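Local coordinates for protein acyl-CoA dehydrogenase (Geobacillus kaustophilus, PDB 2PG0) that binds FAD and probably catalyses the dehydrogenation of acyl chains at the alpha-beta position, placing a double bond in the lipid chain, at residues 263-274 with 336-347. Sequence-based numbering, arbitrary orientation.
Sequences MFSLTKQYVKQR and VAAEAMQLHGGY. With FAD (flavin-adenine dinucleotide), chain D.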
ATOM      1  N   MET A 263       9.927 -16.584   8.480  1.00 11.10           N
ATOM      2  CA  MET A 263       9.572 -15.414   9.280  1.00 10.32           C
ATOM      3  C   MET A 263       8.115 -15.452   9.759  1.00 11.22           C
ATOM      4  O   MET A 263       7.813 -15.043  10.891  1.00 11.96           O
ATOM      5  CB  MET A 263       9.893 -14.118   8.516  1.00 10.11           C
ATOM      6  CG  MET A 263      11.391 -13.793   8.515  1.00 10.13           C
ATOM      7  SD  MET A 263      11.851 -12.203   7.736  1.00  6.80           S
ATOM      8  CE  MET A 263      11.522 -12.592   6.017  1.00 11.41           C
ATOM      9  N   PHE A 264       7.221 -15.959   8.910  1.00 11.58           N
ATOM     10  CA  PHE A 264       5.818 -16.133   9.284  1.00 12.35           C
ATOM     11  C   PHE A 264       5.689 -17.105  10.460  1.00 12.29           C
ATOM     12  O   PHE A 264       4.986 -16.829  11.436  1.00 11.57           O
ATOM     13  CB  PHE A 264       4.990 -16.607   8.083  1.00 12.88           C
ATOM     14  CG  PHE A 264       3.556 -16.896   8.415  1.00 13.87           C
ATOM     15  CD1 PHE A 264       2.625 -15.870   8.455  1.00 13.75           C
ATOM     16  CD2 PHE A 264       3.141 -18.197   8.707  1.00 15.22           C
ATOM     17  CE1 PHE A 264       1.291 -16.134   8.770  1.00 15.98           C
ATOM     18  CE2 PHE A 264       1.808 -18.471   9.028  1.00 16.40           C
ATOM     19  CZ  PHE A 264       0.885 -17.438   9.055  1.00 15.45           C
ATOM     20  N   SER A 265       6.390 -18.233  10.363  1.00 12.94           N
ATOM     21  CA  SER A 265       6.363 -19.248  11.419  1.00 13.91           C
ATOM     22  C   SER A 265       6.871 -18.682  12.747  1.00 13.81           C
ATOM     23  O   SER A 265       6.270 -18.914  13.796  1.00 13.93           O
ATOM     24  CB  SER A 265       7.168 -20.483  11.011  1.00 14.41           C
ATOM     25  OG  SER A 265       7.108 -21.460  12.043  1.00 17.37           O
ATOM     26  N   LEU A 266       7.964 -17.927  12.694  1.00 13.40           N
ATOM     27  CA  LEU A 266       8.483 -17.235  13.878  1.00 13.71           C
ATOM     28  C   LEU A 266       7.441 -16.327  14.529  1.00 13.71           C
ATOM     29  O   LEU A 266       7.280 -16.333  15.752  1.00 13.76           O
ATOM     30  CB  LEU A 266       9.712 -16.402  13.511  1.00 13.80           C
ATOM     31  CG  LEU A 266      11.014 -17.164  13.293  1.00 14.50           C
ATOM     32  CD1 LEU A 266      12.052 -16.179  12.773  1.00 14.40           C
ATOM     33  CD2 LEU A 266      11.481 -17.821  14.584  1.00 14.48           C
ATOM     34  N   THR A 267       6.744 -15.546  13.704  1.00 13.40           N
ATOM     35  CA  THR A 267       5.792 -14.551  14.197  1.00 13.33           C
ATOM     36  C   THR A 267       4.556 -15.228  14.779  1.00 13.42           C
ATOM     37  O   THR A 267       4.090 -14.861  15.865  1.00 13.22           O
ATOM     38  CB  THR A 267       5.367 -13.584  13.073  1.00 13.48           C
ATOM     39  OG1 THR A 267       6.539 -13.004  12.495  1.00 13.63           O
ATOM     40  CG2 THR A 267       4.473 -12.475  13.610  1.00 13.09           C
ATOM     41  N   LYS A 268       4.043 -16.220  14.063  1.00 13.77           N
ATOM     42  CA  LYS A 268       2.846 -16.932  14.509  1.00 14.89           C
ATOM     43  C   LYS A 268       3.097 -17.569  15.870  1.00 14.98           C
ATOM     44  O   LYS A 268       2.278 -17.430  16.789  1.00 14.98           O
ATOM     45  CB  LYS A 268       2.435 -17.995  13.493  1.00 15.02           C
ATOM     46  CG  LYS A 268       1.141 -18.727  13.851  1.00 18.13           C
ATOM     47  CD  LYS A 268       0.607 -19.522  12.664  1.00 22.86           C
ATOM     48  CE  LYS A 268       1.512 -20.698  12.313  1.00 26.12           C
ATOM     49  NZ  LYS A 268       1.220 -21.266  10.950  1.00 29.65           N
ATOM     50  N   GLN A 269       4.236 -18.249  15.995  1.00 15.10           N
ATOM     51  CA  GLN A 269       4.596 -18.897  17.254  1.00 15.91           C
ATOM     52  C   GLN A 269       4.771 -17.883  18.376  1.00 15.39           C
ATOM     53  O   GLN A 269       4.319 -18.120  19.499  1.00 15.22           O
ATOM     54  CB  GLN A 269       5.834 -19.786  17.089  1.00 16.37           C
ATOM     55  CG  GLN A 269       5.535 -21.084  16.303  1.00 20.12           C
ATOM     56  CD  GLN A 269       4.207 -21.754  16.712  1.00 24.70           C
ATOM     57  OE1 GLN A 269       3.997 -22.093  17.886  1.00 27.70           O
ATOM     58  NE2 GLN A 269       3.311 -21.948  15.737  1.00 25.47           N
ATOM     59  N   TYR A 270       5.396 -16.747  18.073  1.00 14.89           N
ATOM     60  CA  TYR A 270       5.582 -15.716  19.093  1.00 14.92           C
ATOM     61  C   TYR A 270       4.267 -15.159  19.639  1.00 14.64           C
ATOM     62  O   TYR A 270       4.065 -15.119  20.853  1.00 14.35           O
ATOM     63  CB  TYR A 270       6.481 -14.571  18.606  1.00 15.35           C
ATOM     64  CG  TYR A 270       6.769 -13.595  19.722  1.00 15.64           C
ATOM     65  CD1 TYR A 270       7.736 -13.893  20.688  1.00 16.54           C
ATOM     66  CD2 TYR A 270       6.060 -12.392  19.837  1.00 15.66           C
ATOM     67  CE1 TYR A 270       8.001 -13.014  21.735  1.00 17.00           C
ATOM     68  CE2 TYR A 270       6.319 -11.504  20.891  1.00 15.95           C
ATOM     69  CZ  TYR A 270       7.291 -11.829  21.831  1.00 16.76           C
ATOM     70  OH  TYR A 270       7.570 -10.981  22.885  1.00 18.00           O
ATOM     71  N   VAL A 271       3.380 -14.720  18.747  1.00 14.52           N
ATOM     72  CA  VAL A 271       2.131 -14.089  19.175  1.00 14.27           C
ATOM     73  C   VAL A 271       1.170 -15.081  19.854  1.00 15.03           C
ATOM     74  O   VAL A 271       0.336 -14.682  20.663  1.00 14.49           O
ATOM     75  CB  VAL A 271       1.427 -13.287  18.030  1.00 14.53           C
ATOM     76  CG1 VAL A 271       2.309 -12.131  17.560  1.00 13.18           C
ATOM     77  CG2 VAL A 271       1.023 -14.201  16.859  1.00 13.59           C
ATOM     78  N   LYS A 272       1.318 -16.367  19.545  1.00 15.62           N
ATOM     79  CA  LYS A 272       0.508 -17.411  20.185  1.00 17.31           C
ATOM     80  C   LYS A 272       0.904 -17.632  21.652  1.00 17.79           C
ATOM     81  O   LYS A 272       0.077 -18.061  22.463  1.00 17.75           O
ATOM     82  CB  LYS A 272       0.573 -18.721  19.391  1.00 16.95           C
ATOM     83  CG  LYS A 272      -0.341 -18.720  18.161  1.00 18.04           C
ATOM     84  CD  LYS A 272      -0.317 -20.052  17.414  1.00 19.22           C
ATOM     85  CE  LYS A 272      -1.127 -21.128  18.142  1.00 22.91           C
ATOM     86  NZ  LYS A 272      -1.265 -22.373  17.318  1.00 25.60           N
ATOM     87  N   GLN A 273       2.153 -17.309  21.992  1.00 18.45           N
ATOM     88  CA  GLN A 273       2.665 -17.523  23.354  1.00 19.74           C
ATOM     89  C   GLN A 273       2.794 -16.242  24.187  1.00 19.68           C
ATOM     90  O   GLN A 273       2.995 -16.306  25.402  1.00 20.33           O
ATOM     91  CB  GLN A 273       4.011 -18.257  23.325  1.00 20.25           C
ATOM     92  CG  GLN A 273       4.045 -19.563  22.531  1.00 24.44           C
ATOM     93  CD  GLN A 273       3.130 -20.658  23.081  1.00 29.11           C
ATOM     94  OE1 GLN A 273       2.096 -20.982  22.477  1.00 31.24           O
ATOM     95  NE2 GLN A 273       3.514 -21.244  24.218  1.00 31.42           N
ATOM     96  N   ARG A 274       2.707 -15.085  23.539  1.00 19.14           N
ATOM     97  CA  ARG A 274       2.823 -13.806  24.237  1.00 18.78           C
ATOM     98  C   ARG A 274       1.455 -13.362  24.753  1.00 19.02           C
ATOM     99  O   ARG A 274       0.478 -13.358  24.005  1.00 18.52           O
ATOM    100  CB  ARG A 274       3.407 -12.740  23.297  1.00 18.81           C
ATOM    101  CG  ARG A 274       3.516 -11.338  23.906  1.00 17.99           C
ATOM    102  CD  ARG A 274       4.548 -11.298  25.025  1.00 17.84           C
ATOM    103  NE  ARG A 274       4.779  -9.941  25.524  1.00 18.09           N
ATOM    104  CZ  ARG A 274       5.584  -9.648  26.546  1.00 19.00           C
ATOM    105  NH1 ARG A 274       6.234 -10.620  27.180  1.00 17.99           N
ATOM    106  NH2 ARG A 274       5.743  -8.384  26.929  1.00 18.37           N
ATOM    107  N   VAL A 336       6.677  -9.046   4.875  1.00 11.61           N
ATOM    108  CA  VAL A 336       6.624 -10.032   5.951  1.00 11.72           C
ATOM    109  C   VAL A 336       7.592  -9.676   7.088  1.00 11.42           C
ATOM    110  O   VAL A 336       7.204  -9.679   8.250  1.00 11.48           O
ATOM    111  CB  VAL A 336       6.850 -11.465   5.410  1.00 11.35           C
ATOM    112  CG1 VAL A 336       7.082 -12.461   6.563  1.00 12.70           C
ATOM    113  CG2 VAL A 336       5.652 -11.886   4.548  1.00 12.00           C
ATOM    114  N   ALA A 337       8.839  -9.349   6.743  1.00 11.89           N
ATOM    115  CA  ALA A 337       9.855  -9.026   7.735  1.00 11.92           C
ATOM    116  C   ALA A 337       9.461  -7.814   8.587  1.00 11.99           C
ATOM    117  O   ALA A 337       9.624  -7.836   9.805  1.00 12.34           O
ATOM    118  CB  ALA A 337      11.211  -8.801   7.057  1.00 12.42           C
ATOM    119  N   ALA A 338       8.922  -6.774   7.943  1.00 11.98           N
ATOM    120  CA  ALA A 338       8.482  -5.563   8.638  1.00 12.30           C
ATOM    121  C   ALA A 338       7.341  -5.848   9.617  1.00 12.56           C
ATOM    122  O   ALA A 338       7.333  -5.334  10.742  1.00 12.98           O
ATOM    123  CB  ALA A 338       8.066  -4.476   7.628  1.00 12.25           C
ATOM    124  N   GLU A 339       6.376  -6.654   9.174  1.00 12.73           N
ATOM    125  CA  GLU A 339       5.278  -7.103  10.031  1.00 13.09           C
ATOM    126  C   GLU A 339       5.790  -7.937  11.203  1.00 12.92           C
ATOM    127  O   GLU A 339       5.377  -7.733  12.350  1.00 12.66           O
ATOM    128  CB  GLU A 339       4.268  -7.920   9.213  1.00 12.84           C
ATOM    129  CG  GLU A 339       3.383  -7.079   8.327  1.00 14.44           C
ATOM    130  CD  GLU A 339       2.303  -6.372   9.116  1.00 15.59           C
ATOM    131  OE1 GLU A 339       1.245  -6.986   9.335  1.00 15.79           O
ATOM    132  OE2 GLU A 339       2.516  -5.205   9.519  1.00 16.38           O
ATOM    133  N   ALA A 340       6.694  -8.871  10.904  1.00 13.03           N
ATOM    134  CA  ALA A 340       7.299  -9.737  11.921  1.00 13.19           C
ATOM    135  C   ALA A 340       8.027  -8.948  13.021  1.00 13.52           C
ATOM    136  O   ALA A 340       7.795  -9.192  14.205  1.00 13.17           O
ATOM    137  CB  ALA A 340       8.239 -10.754  11.268  1.00 13.33           C
ATOM    138  N   MET A 341       8.904  -8.012  12.644  1.00 13.63           N
ATOM    139  CA  MET A 341       9.585  -7.204  13.661  1.00 14.31           C
ATOM    140  C   MET A 341       8.558  -6.511  14.556  1.00 13.68           C
ATOM    141  O   MET A 341       8.635  -6.618  15.782  1.00 13.72           O
ATOM    142  CB  MET A 341      10.566  -6.174  13.070  1.00 13.98           C
ATOM    143  CG  MET A 341      11.363  -5.401  14.178  1.00 14.32           C
ATOM    144  SD  MET A 341      12.311  -3.978  13.568  1.00 16.35           S
ATOM    145  CE  MET A 341      13.767  -4.895  13.076  1.00 18.54           C
ATOM    146  N   GLN A 342       7.591  -5.832  13.936  1.00 13.73           N
ATOM    147  CA  GLN A 342       6.586  -5.054  14.670  1.00 13.57           C
ATOM    148  C   GLN A 342       5.767  -5.912  15.632  1.00 13.32           C
ATOM    149  O   GLN A 342       5.535  -5.528  16.778  1.00 13.12           O
ATOM    150  CB  GLN A 342       5.658  -4.296  13.713  1.00 13.69           C
ATOM    151  CG  GLN A 342       4.656  -3.337  14.421  1.00 14.79           C
ATOM    152  CD  GLN A 342       5.320  -2.135  15.100  1.00 17.66           C
ATOM    153  OE1 GLN A 342       6.450  -1.773  14.775  1.00 18.74           O
ATOM    154  NE2 GLN A 342       4.608  -1.508  16.044  1.00 15.74           N
ATOM    155  N   LEU A 343       5.350  -7.085  15.169  1.00 13.13           N
ATOM    156  CA  LEU A 343       4.536  -7.962  15.997  1.00 13.26           C
ATOM    157  C   LEU A 343       5.291  -8.596  17.170  1.00 13.53           C
ATOM    158  O   LEU A 343       4.665  -9.130  18.090  1.00 13.68           O
ATOM    159  CB  LEU A 343       3.830  -9.013  15.139  1.00 13.42           C
ATOM    160  CG  LEU A 343       2.698  -8.441  14.279  1.00 14.77           C
ATOM    161  CD1 LEU A 343       2.262  -9.445  13.212  1.00 15.32           C
ATOM    162  CD2 LEU A 343       1.508  -7.994  15.150  1.00 16.52           C
ATOM    163  N   HIS A 344       6.626  -8.539  17.141  1.00 13.59           N
ATOM    164  CA  HIS A 344       7.441  -9.010  18.272  1.00 13.98           C
ATOM    165  C   HIS A 344       7.611  -7.934  19.370  1.00 14.19           C
ATOM    166  O   HIS A 344       8.175  -8.199  20.443  1.00 13.85           O
ATOM    167  CB  HIS A 344       8.822  -9.480  17.790  1.00 14.27           C
ATOM    168  CG  HIS A 344       8.848 -10.865  17.215  1.00 14.53           C
ATOM    169  ND1 HIS A 344       8.329 -11.168  15.973  1.00 14.44           N
ATOM    170  CD2 HIS A 344       9.376 -12.018  17.693  1.00 15.60           C
ATOM    171  CE1 HIS A 344       8.514 -12.454  15.724  1.00 15.42           C
ATOM    172  NE2 HIS A 344       9.152 -12.992  16.749  1.00 15.79           N
ATOM    173  N   GLY A 345       7.132  -6.721  19.103  1.00 13.94           N
ATOM    174  CA  GLY A 345       7.364  -5.592  20.009  1.00 14.19           C
ATOM    175  C   GLY A 345       8.848  -5.287  20.125  1.00 13.96           C
ATOM    176  O   GLY A 345       9.588  -5.437  19.159  1.00 14.19           O
ATOM    177  N   GLY A 346       9.286  -4.869  21.315  1.00 14.08           N
ATOM    178  CA  GLY A 346      10.698  -4.552  21.562  1.00 13.38           C
ATOM    179  C   GLY A 346      11.628  -5.714  21.244  1.00 13.11           C
ATOM    180  O   GLY A 346      12.762  -5.511  20.804  1.00 12.64           O
ATOM    181  N   TYR A 347      11.128  -6.938  21.432  1.00 12.83           N
ATOM    182  CA  TYR A 347      11.924  -8.155  21.200  1.00 12.98           C
ATOM    183  C   TYR A 347      12.364  -8.358  19.748  1.00 12.44           C
ATOM    184  O   TYR A 347      13.410  -8.953  19.500  1.00 12.54           O
ATOM    185  CB  TYR A 347      11.203  -9.395  21.772  1.00 13.47           C
ATOM    186  CG  TYR A 347      10.887  -9.180  23.232  1.00 13.89           C
ATOM    187  CD1 TYR A 347      11.848  -9.427  24.216  1.00 14.27           C
ATOM    188  CD2 TYR A 347       9.660  -8.652  23.623  1.00 14.34           C
ATOM    189  CE1 TYR A 347      11.570  -9.190  25.572  1.00 15.25           C
ATOM    190  CE2 TYR A 347       9.380  -8.398  24.970  1.00 15.43           C
ATOM    191  CZ  TYR A 347      10.343  -8.670  25.932  1.00 15.26           C
ATOM    192  OH  TYR A 347      10.073  -8.427  27.260  1.00 15.44           O
TER
HETATM  193  PA  FAD D 401       4.150  -6.154  23.703  1.00 19.81           P
HETATM  194  O1A FAD D 401       4.364  -7.557  24.229  1.00 18.95           O
HETATM  195  O2A FAD D 401       3.338  -5.254  24.599  1.00 18.84           O
HETATM  196  O5B FAD D 401       3.439  -6.228  22.258  1.00 19.77           O
HETATM  197  C5B FAD D 401       4.052  -6.937  21.202  1.00 21.57           C
HETATM  198  C4B FAD D 401       3.193  -6.762  19.960  1.00 23.42           C
HETATM  199  O4B FAD D 401       1.881  -7.182  20.276  1.00 23.22           O
HETATM  200  C3B FAD D 401       3.110  -5.301  19.535  1.00 24.53           C
HETATM  201  O3B FAD D 401       3.634  -5.150  18.244  1.00 25.82           O
HETATM  202  C2B FAD D 401       1.642  -4.999  19.393  1.00 26.82           C
HETATM  203  O2B FAD D 401       1.390  -4.874  18.014  1.00 31.10           O
HETATM  204  C1B FAD D 401       0.928  -6.276  19.769  1.00 24.28           C
HETATM  205  N9A FAD D 401      -0.194  -6.011  20.690  1.00 24.28           N
HETATM  206  C8A FAD D 401      -0.201  -5.980  22.064  1.00 23.84           C
HETATM  207  N7A FAD D 401      -1.462  -5.705  22.481  1.00 23.46           N
HETATM  208  C5A FAD D 401      -2.253  -5.564  21.389  1.00 23.77           C
HETATM  209  C6A FAD D 401      -3.604  -5.284  21.223  1.00 24.20           C
HETATM  210  N6A FAD D 401      -4.404  -5.133  22.277  1.00 23.94           N
HETATM  211  N1A FAD D 401      -4.124  -5.201  19.945  1.00 24.00           N
HETATM  212  C2A FAD D 401      -3.327  -5.393  18.834  1.00 23.78           C
HETATM  213  N3A FAD D 401      -1.989  -5.675  19.003  1.00 23.68           N
HETATM  214  C4A FAD D 401      -1.466  -5.757  20.258  1.00 24.16           C
HETATM  215  N1  FAD D 401      10.421   1.216  28.079  1.00 21.52           N
HETATM  216  C2  FAD D 401      10.524   2.056  29.179  1.00 22.05           C
HETATM  217  O2  FAD D 401       9.705   1.976  30.096  1.00 21.68           O
HETATM  218  N3  FAD D 401      11.555   2.975  29.254  1.00 21.49           N
HETATM  219  C4  FAD D 401      12.484   3.063  28.231  1.00 22.01           C
HETATM  220  O4  FAD D 401      13.396   3.882  28.314  1.00 21.39           O
HETATM  221  C4X FAD D 401      12.378   2.226  27.113  1.00 21.95           C
HETATM  222  N5  FAD D 401      13.303   2.305  26.080  1.00 21.88           N
HETATM  223  C5X FAD D 401      13.207   1.454  24.996  1.00 21.62           C
HETATM  224  C6  FAD D 401      14.157   1.538  23.978  1.00 21.86           C
HETATM  225  C7  FAD D 401      14.083   0.698  22.873  1.00 21.56           C
HETATM  226  C7M FAD D 401      15.135   0.833  21.807  1.00 21.80           C
HETATM  227  C8  FAD D 401      13.042  -0.236  22.791  1.00 21.79           C
HETATM  228  C8M FAD D 401      12.889  -1.172  21.636  1.00 21.95           C
HETATM  229  C9  FAD D 401      12.097  -0.319  23.808  1.00 21.76           C
HETATM  230  C9A FAD D 401      12.161   0.526  24.916  1.00 21.87           C
HETATM  231  N10 FAD D 401      11.211   0.455  25.938  1.00 21.75           N
HETATM  232  C10 FAD D 401      11.335   1.293  27.041  1.00 21.83           C
HETATM  233  C1' FAD D 401       9.996  -0.454  25.858  1.00 21.07           C
HETATM  234  C2' FAD D 401       8.971  -0.149  24.753  1.00 20.55           C
HETATM  235  O2' FAD D 401       8.144   0.942  25.102  1.00 21.81           O
HETATM  236  C3' FAD D 401       8.130  -1.410  24.523  1.00 18.85           C
HETATM  237  O3' FAD D 401       8.903  -2.312  23.756  1.00 17.24           O
HETATM  238  C4' FAD D 401       6.775  -1.164  23.843  1.00 19.14           C
HETATM  239  O4' FAD D 401       5.927  -0.398  24.677  1.00 19.13           O
HETATM  240  C5' FAD D 401       6.040  -2.462  23.506  1.00 19.10           C
HETATM  241  O5' FAD D 401       6.036  -3.342  24.611  1.00 19.40           O
HETATM  242  P   FAD D 401       6.574  -4.842  24.421  1.00 19.36           P
HETATM  243  O1P FAD D 401       7.958  -4.813  23.827  1.00 19.02           O
HETATM  244  O2P FAD D 401       6.531  -5.580  25.740  1.00 20.56           O
HETATM  245  O3P FAD D 401       5.575  -5.493  23.330  1.00 18.90           O
HETATM  246  O   HOH W   1       6.397  -8.696  22.862  1.00 20.43           O
HETATM  247  O   HOH W   2       8.290  -6.600  27.563  1.00 20.37           O
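Tyr270 lays its ring over one face of the His344 imidazole in an offset stack, centroids 4.6 Å apart and planes 19° from parallel. The imidazole's rotation is held by its ND1, which donates to Ala340 O one helical turn back (2.7 Å). With CG anti to the backbone N (chi1 -174°), Tyr270 runs on past His344, and its OH meets the Tyr347 ring at CD2 (3.2 Å), the two side chains crossing nearly at right angles. One water joins this OH to His344 O and FAD O1A. Replacing Tyr270 by an alanine is likely to leave one face of His344 without its stack and this water without its hydroxyl partner.

Further back the helices run almost parallel, the axes of the two segments approaching to 9.5 Å at 22°. Small Ala337 and Ala340 leave shallow places on helix 319-343, into which Met263 and Thr267 fit. Thr267 OG1 packs tightly against Ala340 CB (3.1 Å) while donating a hydrogen bond to Met263 O, and Thr267 CG2 fits against CB and CD1 of Leu343. Met263, bent at its thioether, sets SD on Ala337 CB (3.5 Å).

Beyond Tyr270, Arg274 NE grips FAD O1A (2.7 Å), and Gly346 N donates to O1P of the same pyrophosphate. Helices 237-273 and 319-343 pair within the C-terminal helical domain, flanked by helix 285-313 at Phe264 and Leu343 and by helix 354-361 at Met263 and Ala340.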